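Local coordinates for protein phosphodiesterase (Candida albicans, PDB 6CPU) that is a phosphodiesterase of the HD-domain superfamily, a largely helical protein that holds a zinc and a magnesium ion, at residues P272-R277 with V351-T356; P221-S226 with S473-M478. All blocks are in the same frame, centred on the assembly; numbering follows the deposited sequence.

Contact 1 of 2, residues P272-R277 with V351-T356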
loop_
_atom_site.group_PDB
_atom_site.type_symbol
_atom_site.label_atom_id
_atom_site.label_comp_id
_atom_site.label_asym_id
_atom_site.label_seq_id
_atom_site.Cartn_x
_atom_site.Cartn_y
_atom_site.Cartn_z
ATOM N N PRO A 272 -8.759 -1.304 7.680
ATOM C CA PRO A 272 -8.162 -2.211 8.678
ATOM C C PRO A 272 -7.145 -3.178 8.090
ATOM O O PRO A 272 -6.139 -3.480 8.746
ATOM C CB PRO A 272 -9.383 -2.954 9.248
ATOM C CG PRO A 272 -10.512 -2.024 9.026
ATOM C CD PRO A 272 -10.227 -1.383 7.688
ATOM N N PHE A 273 -7.385 -3.672 6.879
ATOM C CA PHE A 273 -6.495 -4.629 6.247
ATOM C C PHE A 273 -5.680 -4.089 5.068
ATOM O O PHE A 273 -4.456 -4.170 5.090
ATOM C CB PHE A 273 -7.274 -5.849 5.762
ATOM C CG PHE A 273 -6.400 -6.950 5.249
ATOM C CD1 PHE A 273 -5.948 -7.936 6.105
ATOM C CD2 PHE A 273 -6.027 -7.013 3.916
ATOM C CE1 PHE A 273 -5.149 -8.954 5.650
ATOM C CE2 PHE A 273 -5.213 -8.024 3.452
ATOM C CZ PHE A 273 -4.776 -9.012 4.326
ATOM N N HIS A 274 -6.369 -3.586 4.035
ATOM C CA HIS A 274 -5.712 -3.113 2.793
ATOM C C HIS A 274 -5.110 -1.717 2.918
ATOM O O HIS A 274 -5.526 -0.775 2.250
ATOM C CB HIS A 274 -6.690 -3.192 1.614
ATOM C CG HIS A 274 -7.021 -4.597 1.224
ATOM N ND1 HIS A 274 -8.174 -5.234 1.632
ATOM C CD2 HIS A 274 -6.324 -5.506 0.505
ATOM C CE1 HIS A 274 -8.183 -6.470 1.158
ATOM N NE2 HIS A 274 -7.069 -6.661 0.475
ATOM N N ASN A 275 -4.122 -1.614 3.791
ATOM C CA ASN A 275 -3.422 -0.358 4.068
ATOM C C ASN A 275 -1.950 -0.515 3.723
ATOM O O ASN A 275 -1.553 -1.510 3.117
ATOM C CB ASN A 275 -3.630 0.042 5.515
ATOM C CG ASN A 275 -3.210 -1.046 6.484
ATOM O OD1 ASN A 275 -2.384 -1.887 6.173
ATOM N ND2 ASN A 275 -3.804 -1.038 7.640
ATOM N N PHE A 276 -1.154 0.487 4.052
ATOM C CA PHE A 276 0.282 0.464 3.730
ATOM C C PHE A 276 0.982 -0.705 4.441
ATOM O O PHE A 276 1.882 -1.317 3.881
ATOM C CB PHE A 276 0.887 1.783 4.143
ATOM C CG PHE A 276 2.343 1.907 3.847
ATOM C CD1 PHE A 276 2.806 1.816 2.552
ATOM C CD2 PHE A 276 3.244 2.192 4.873
ATOM C CE1 PHE A 276 4.161 1.942 2.285
ATOM C CE2 PHE A 276 4.597 2.339 4.604
ATOM C CZ PHE A 276 5.047 2.213 3.315
ATOM N N ARG A 277 0.529 -1.034 5.643
ATOM C CA ARG A 277 1.091 -2.176 6.394
ATOM C C ARG A 277 0.964 -3.495 5.608
ATOM O O ARG A 277 1.924 -4.273 5.573
ATOM C CB ARG A 277 0.479 -2.279 7.799
ATOM C CG ARG A 277 0.934 -3.476 8.638
ATOM C CD ARG A 277 0.407 -3.447 10.066
ATOM N NE ARG A 277 0.904 -2.274 10.771
ATOM C CZ ARG A 277 0.242 -1.141 10.962
ATOM N NH1 ARG A 277 -1.030 -0.997 10.583
ATOM N NH2 ARG A 277 0.856 -0.142 11.566
ATOM N N VAL A 351 -2.398 -0.148 -4.254
ATOM C CA VAL A 351 -2.491 1.314 -4.118
ATOM C C VAL A 351 -3.921 1.824 -4.302
ATOM O O VAL A 351 -4.625 1.443 -5.233
ATOM C CB VAL A 351 -1.535 2.121 -5.036
ATOM C CG1 VAL A 351 -0.083 1.955 -4.610
ATOM C CG2 VAL A 351 -1.725 1.772 -6.490
ATOM N N GLY A 352 -4.350 2.679 -3.385
ATOM C CA GLY A 352 -5.642 3.353 -3.509
ATOM C C GLY A 352 -6.803 2.472 -3.100
ATOM O O GLY A 352 -7.932 2.824 -3.315
ATOM N N HIS A 353 -6.525 1.317 -2.506
ATOM C CA HIS A 353 -7.580 0.349 -2.189
ATOM C C HIS A 353 -8.568 1.010 -1.244
ATOM O O HIS A 353 -8.150 1.581 -0.258
ATOM C CB HIS A 353 -6.950 -0.906 -1.568
ATOM C CG HIS A 353 -7.845 -2.105 -1.525
ATOM N ND1 HIS A 353 -8.992 -2.143 -0.771
ATOM C CD2 HIS A 353 -7.722 -3.335 -2.081
ATOM C CE1 HIS A 353 -9.560 -3.330 -0.886
ATOM N NE2 HIS A 353 -8.813 -4.073 -1.677
ATOM N N PRO A 354 -9.881 0.982 -1.556
ATOM C CA PRO A 354 -10.879 1.707 -0.777
ATOM C C PRO A 354 -11.460 0.933 0.421
ATOM O O PRO A 354 -12.310 1.453 1.134
ATOM C CB PRO A 354 -11.989 1.948 -1.803
ATOM C CG PRO A 354 -11.945 0.719 -2.626
ATOM C CD PRO A 354 -10.492 0.370 -2.751
ATOM N N GLY A 355 -10.994 -0.280 0.627
ATOM C CA GLY A 355 -11.409 -1.097 1.763
ATOM C C GLY A 355 -12.613 -1.989 1.451
ATOM O O GLY A 355 -13.287 -2.448 2.370
ATOM N N THR A 356 -12.886 -2.227 0.166
ATOM C CA THR A 356 -13.993 -3.107 -0.267
ATOM C C THR A 356 -13.457 -4.381 -0.955
ATOM O O THR A 356 -12.382 -4.847 -0.626
ATOM C CB THR A 356 -15.007 -2.327 -1.154
ATOM O OG1 THR A 356 -14.355 -1.880 -2.338
ATOM C CG2 THR A 356 -15.558 -1.141 -0.435
HETATM O O HOH W 1 -5.442 1.550 0.627
#

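Contact 2 of 2, residues P221-S226 with S473-M478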
loop_
_atom_site.group_PDB
_atom_site.type_symbol
_atom_site.label_atom_id
_atom_site.label_comp_id
_atom_site.label_asym_id
_atom_site.label_seq_id
_atom_site.Cartn_x
_atom_site.Cartn_y
_atom_site.Cartn_z
ATOM N N PRO A 221 6.778 -8.889 12.125
ATOM C CA PRO A 221 5.869 -8.398 13.146
ATOM C C PRO A 221 5.154 -7.119 12.702
ATOM O O PRO A 221 5.186 -6.107 13.407
ATOM C CB PRO A 221 6.802 -8.120 14.324
ATOM C CG PRO A 221 8.052 -7.653 13.662
ATOM C CD PRO A 221 8.171 -8.479 12.406
ATOM N N ALA A 222 4.479 -7.192 11.553
ATOM C CA ALA A 222 3.890 -6.009 10.918
ATOM C C ALA A 222 3.038 -5.193 11.871
ATOM O O ALA A 222 3.055 -3.965 11.815
ATOM C CB ALA A 222 3.062 -6.419 9.711
ATOM N N HIS A 223 2.297 -5.859 12.757
ATOM C CA HIS A 223 1.359 -5.151 13.623
ATOM C C HIS A 223 1.994 -4.402 14.776
ATOM O O HIS A 223 1.340 -3.589 15.417
ATOM C CB HIS A 223 0.281 -6.105 14.125
ATOM C CG HIS A 223 -0.425 -6.801 13.020
ATOM N ND1 HIS A 223 -1.388 -6.184 12.249
ATOM C CD2 HIS A 223 -0.261 -8.038 12.507
ATOM C CE1 HIS A 223 -1.798 -7.024 11.316
ATOM N NE2 HIS A 223 -1.132 -8.156 11.454
ATOM N N ASN A 224 3.264 -4.676 15.036
ATOM C CA ASN A 224 4.030 -3.931 16.018
ATOM C C ASN A 224 4.863 -2.830 15.383
ATOM O O ASN A 224 5.635 -2.179 16.078
ATOM C CB ASN A 224 4.952 -4.890 16.765
ATOM C CG ASN A 224 4.187 -6.031 17.383
ATOM O OD1 ASN A 224 4.227 -7.165 16.900
ATOM N ND2 ASN A 224 3.425 -5.718 18.417
ATOM N N LEU A 225 4.721 -2.621 14.077
ATOM C CA LEU A 225 5.496 -1.588 13.390
ATOM C C LEU A 225 4.577 -0.445 13.002
ATOM O O LEU A 225 3.495 -0.659 12.453
ATOM C CB LEU A 225 6.191 -2.149 12.153
ATOM C CG LEU A 225 7.095 -3.360 12.368
ATOM C CD1 LEU A 225 7.581 -3.857 11.028
ATOM C CD2 LEU A 225 8.263 -3.019 13.285
ATOM N N SER A 226 5.007 0.771 13.312
ATOM C CA SER A 226 4.259 1.959 12.938
ATOM C C SER A 226 4.360 2.205 11.430
ATOM O O SER A 226 5.236 1.653 10.751
ATOM C CB SER A 226 4.810 3.168 13.691
ATOM O OG SER A 226 6.102 3.506 13.213
ATOM N N SER A 473 -0.194 -14.825 12.117
ATOM C CA SER A 473 -1.255 -15.211 11.191
ATOM C C SER A 473 -2.607 -14.869 11.772
ATOM O O SER A 473 -3.487 -14.393 11.058
ATOM C CB SER A 473 -1.159 -16.705 10.856
ATOM O OG SER A 473 -2.061 -17.079 9.823
ATOM N N ALA A 474 -2.768 -15.086 13.075
ATOM C CA ALA A 474 -4.016 -14.773 13.762
ATOM C C ALA A 474 -4.281 -13.273 13.848
ATOM O O ALA A 474 -5.427 -12.847 13.755
ATOM C CB ALA A 474 -4.018 -15.367 15.164
ATOM N N GLN A 475 -3.233 -12.483 14.059
ATOM C CA GLN A 475 -3.379 -11.018 14.119
ATOM C C GLN A 475 -3.935 -10.492 12.796
ATOM O O GLN A 475 -4.824 -9.655 12.787
ATOM C CB GLN A 475 -2.033 -10.350 14.411
ATOM C CG GLN A 475 -1.536 -10.538 15.836
ATOM C CD GLN A 475 -0.194 -9.879 16.074
ATOM O OE1 GLN A 475 0.695 -9.927 15.222
ATOM N NE2 GLN A 475 -0.034 -9.281 17.239
ATOM N N TRP A 476 -3.403 -11.001 11.692
ATOM C CA TRP A 476 -3.891 -10.651 10.350
ATOM C C TRP A 476 -5.348 -11.068 10.151
ATOM O O TRP A 476 -6.139 -10.321 9.595
ATOM C CB TRP A 476 -3.025 -11.301 9.273
ATOM C CG TRP A 476 -1.730 -10.595 9.029
ATOM C CD1 TRP A 476 -0.466 -11.060 9.281
ATOM C CD2 TRP A 476 -1.571 -9.291 8.476
ATOM N NE1 TRP A 476 0.468 -10.119 8.916
ATOM C CE2 TRP A 476 -0.183 -9.023 8.421
ATOM C CE3 TRP A 476 -2.467 -8.317 8.026
ATOM C CZ2 TRP A 476 0.325 -7.820 7.932
ATOM C CZ3 TRP A 476 -1.953 -7.119 7.535
ATOM C CH2 TRP A 476 -0.574 -6.882 7.504
ATOM N N ALA A 477 -5.702 -12.268 10.614
ATOM C CA ALA A 477 -7.075 -12.756 10.503
ATOM C C ALA A 477 -8.057 -11.821 11.184
ATOM O O ALA A 477 -9.169 -11.602 10.700
ATOM C CB ALA A 477 -7.194 -14.160 11.092
ATOM N N MET A 478 -7.648 -11.279 12.322
ATOM C CA MET A 478 -8.452 -10.326 13.049
ATOM C C MET A 478 -8.701 -9.022 12.278
ATOM O O MET A 478 -9.831 -8.537 12.220
ATOM C CB MET A 478 -7.768 -10.001 14.375
ATOM C CG MET A 478 -8.427 -8.887 15.150
ATOM S SD MET A 478 -7.948 -8.958 16.881
ATOM C CE MET A 478 -8.805 -7.525 17.504
HETATM O O HOH W 2 2.827 -8.174 14.596
#

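Contact 1 of 2, residues P272-R277 with V351-T356
His274 and His353 lie ring on ring in an offset stack, beside the zinc and magnesium ions of the HD-domain phosphodiesterase fold. The planes are only 4° apart, the imidazole centroids 3.8 Å. The slip puts His353 NE2 over the middle of the His274 ring, and His274 CG over the middle of the other. His274 CG lies anti to its carbonyl carbon (chi1 -69°), which swings the imidazole over the face of His353. His274 CB follows onto the same face of His353 as a CH-pi contact, 3.6 Å from the ring centroid. On the opposite face of His274, the edge of Phe273 closes in with CD2 3.4 Å above the imidazole plane, so the His274 ring is sandwiched. Glu483 OE2 hydrogen-bonds to His274 ND1, which should fix the ring's rotation. The backbones meet more loosely: one water donates to both His274 O and His353 O, at 2.8 Å each, and Asn271 ND2 binds the same two carbonyls. The side chain of His274 is about 4 Å from zinc, and that of His353 about 4 Å from magnesium. At the His353 edge, Gly355 N donates to His353 ND1 over 3.1 Å, 10° out of the ring plane.

Contact 2 of 2, residues P221-S226 with S473-M478
Gln475 and Trp476, neighbours on helix 470-495, receive His223 from the short 3-10 turn 222-224, and the heart of the meeting is a T-shaped (edge-to-face) aromatic pair. This joins the loop between helices 205-216 and 227-242 to a long helix of the phosphodiesterase fold. Following that helix, Ser473 faces away from the loop and bonds through OG to Asn465 O. Gln475 is the first to touch: its CB lies 3.5 Å from His223 CD2, and its chain runs past the imidazole in the opposite direction, with ring and amide planes 73° apart. Extended beyond CG (chi2 179°), it carries Gln475 OE1 to 3.4 Å from His223 CD2. A water donates to that OE1 and to Asn224 OD1, and also takes a weak bond from His223 N; Gln475 NE2 meanwhile goes to Pro512 O. Trp476 comes next and offers the face of its indole. The imidazole stands with its edge on this surface, planes 62° apart and 4.2 Å between the centroids of the His223 ring and the six-membered indole ring. His223 NE2 points into the face, 3.2 Å from Trp476 CD2, while His223 CE1 sits 3.6 Å from Trp476 CE3. Farther out on the indole, Ala222 CB makes an apolar contact with the benzo ring, 3.6 Å from Trp476 CZ2.

Contact 1 lies deeper, its centre about 7 Å from the centre of the chain against about 15 Å for contact 2, yet it is the one only partly buried; it borders the metal centre. Both lean on helix 470-495: contact 2 packs directly on it, whereas contact 1 takes Glu483 from it. Two histidines lie flat on each other in the first; in the second a histidine stands on a tryptophan. Segment 272-277 links them. Phe273 CE1 packs 3.6 Å from Trp476 CE3, and Arg277 probably hydrogen-bonds through NE to Ala222 O and through NH2 to Leu225 O. Along the chain, contact 1 is nested within the loop that contact 2 closes.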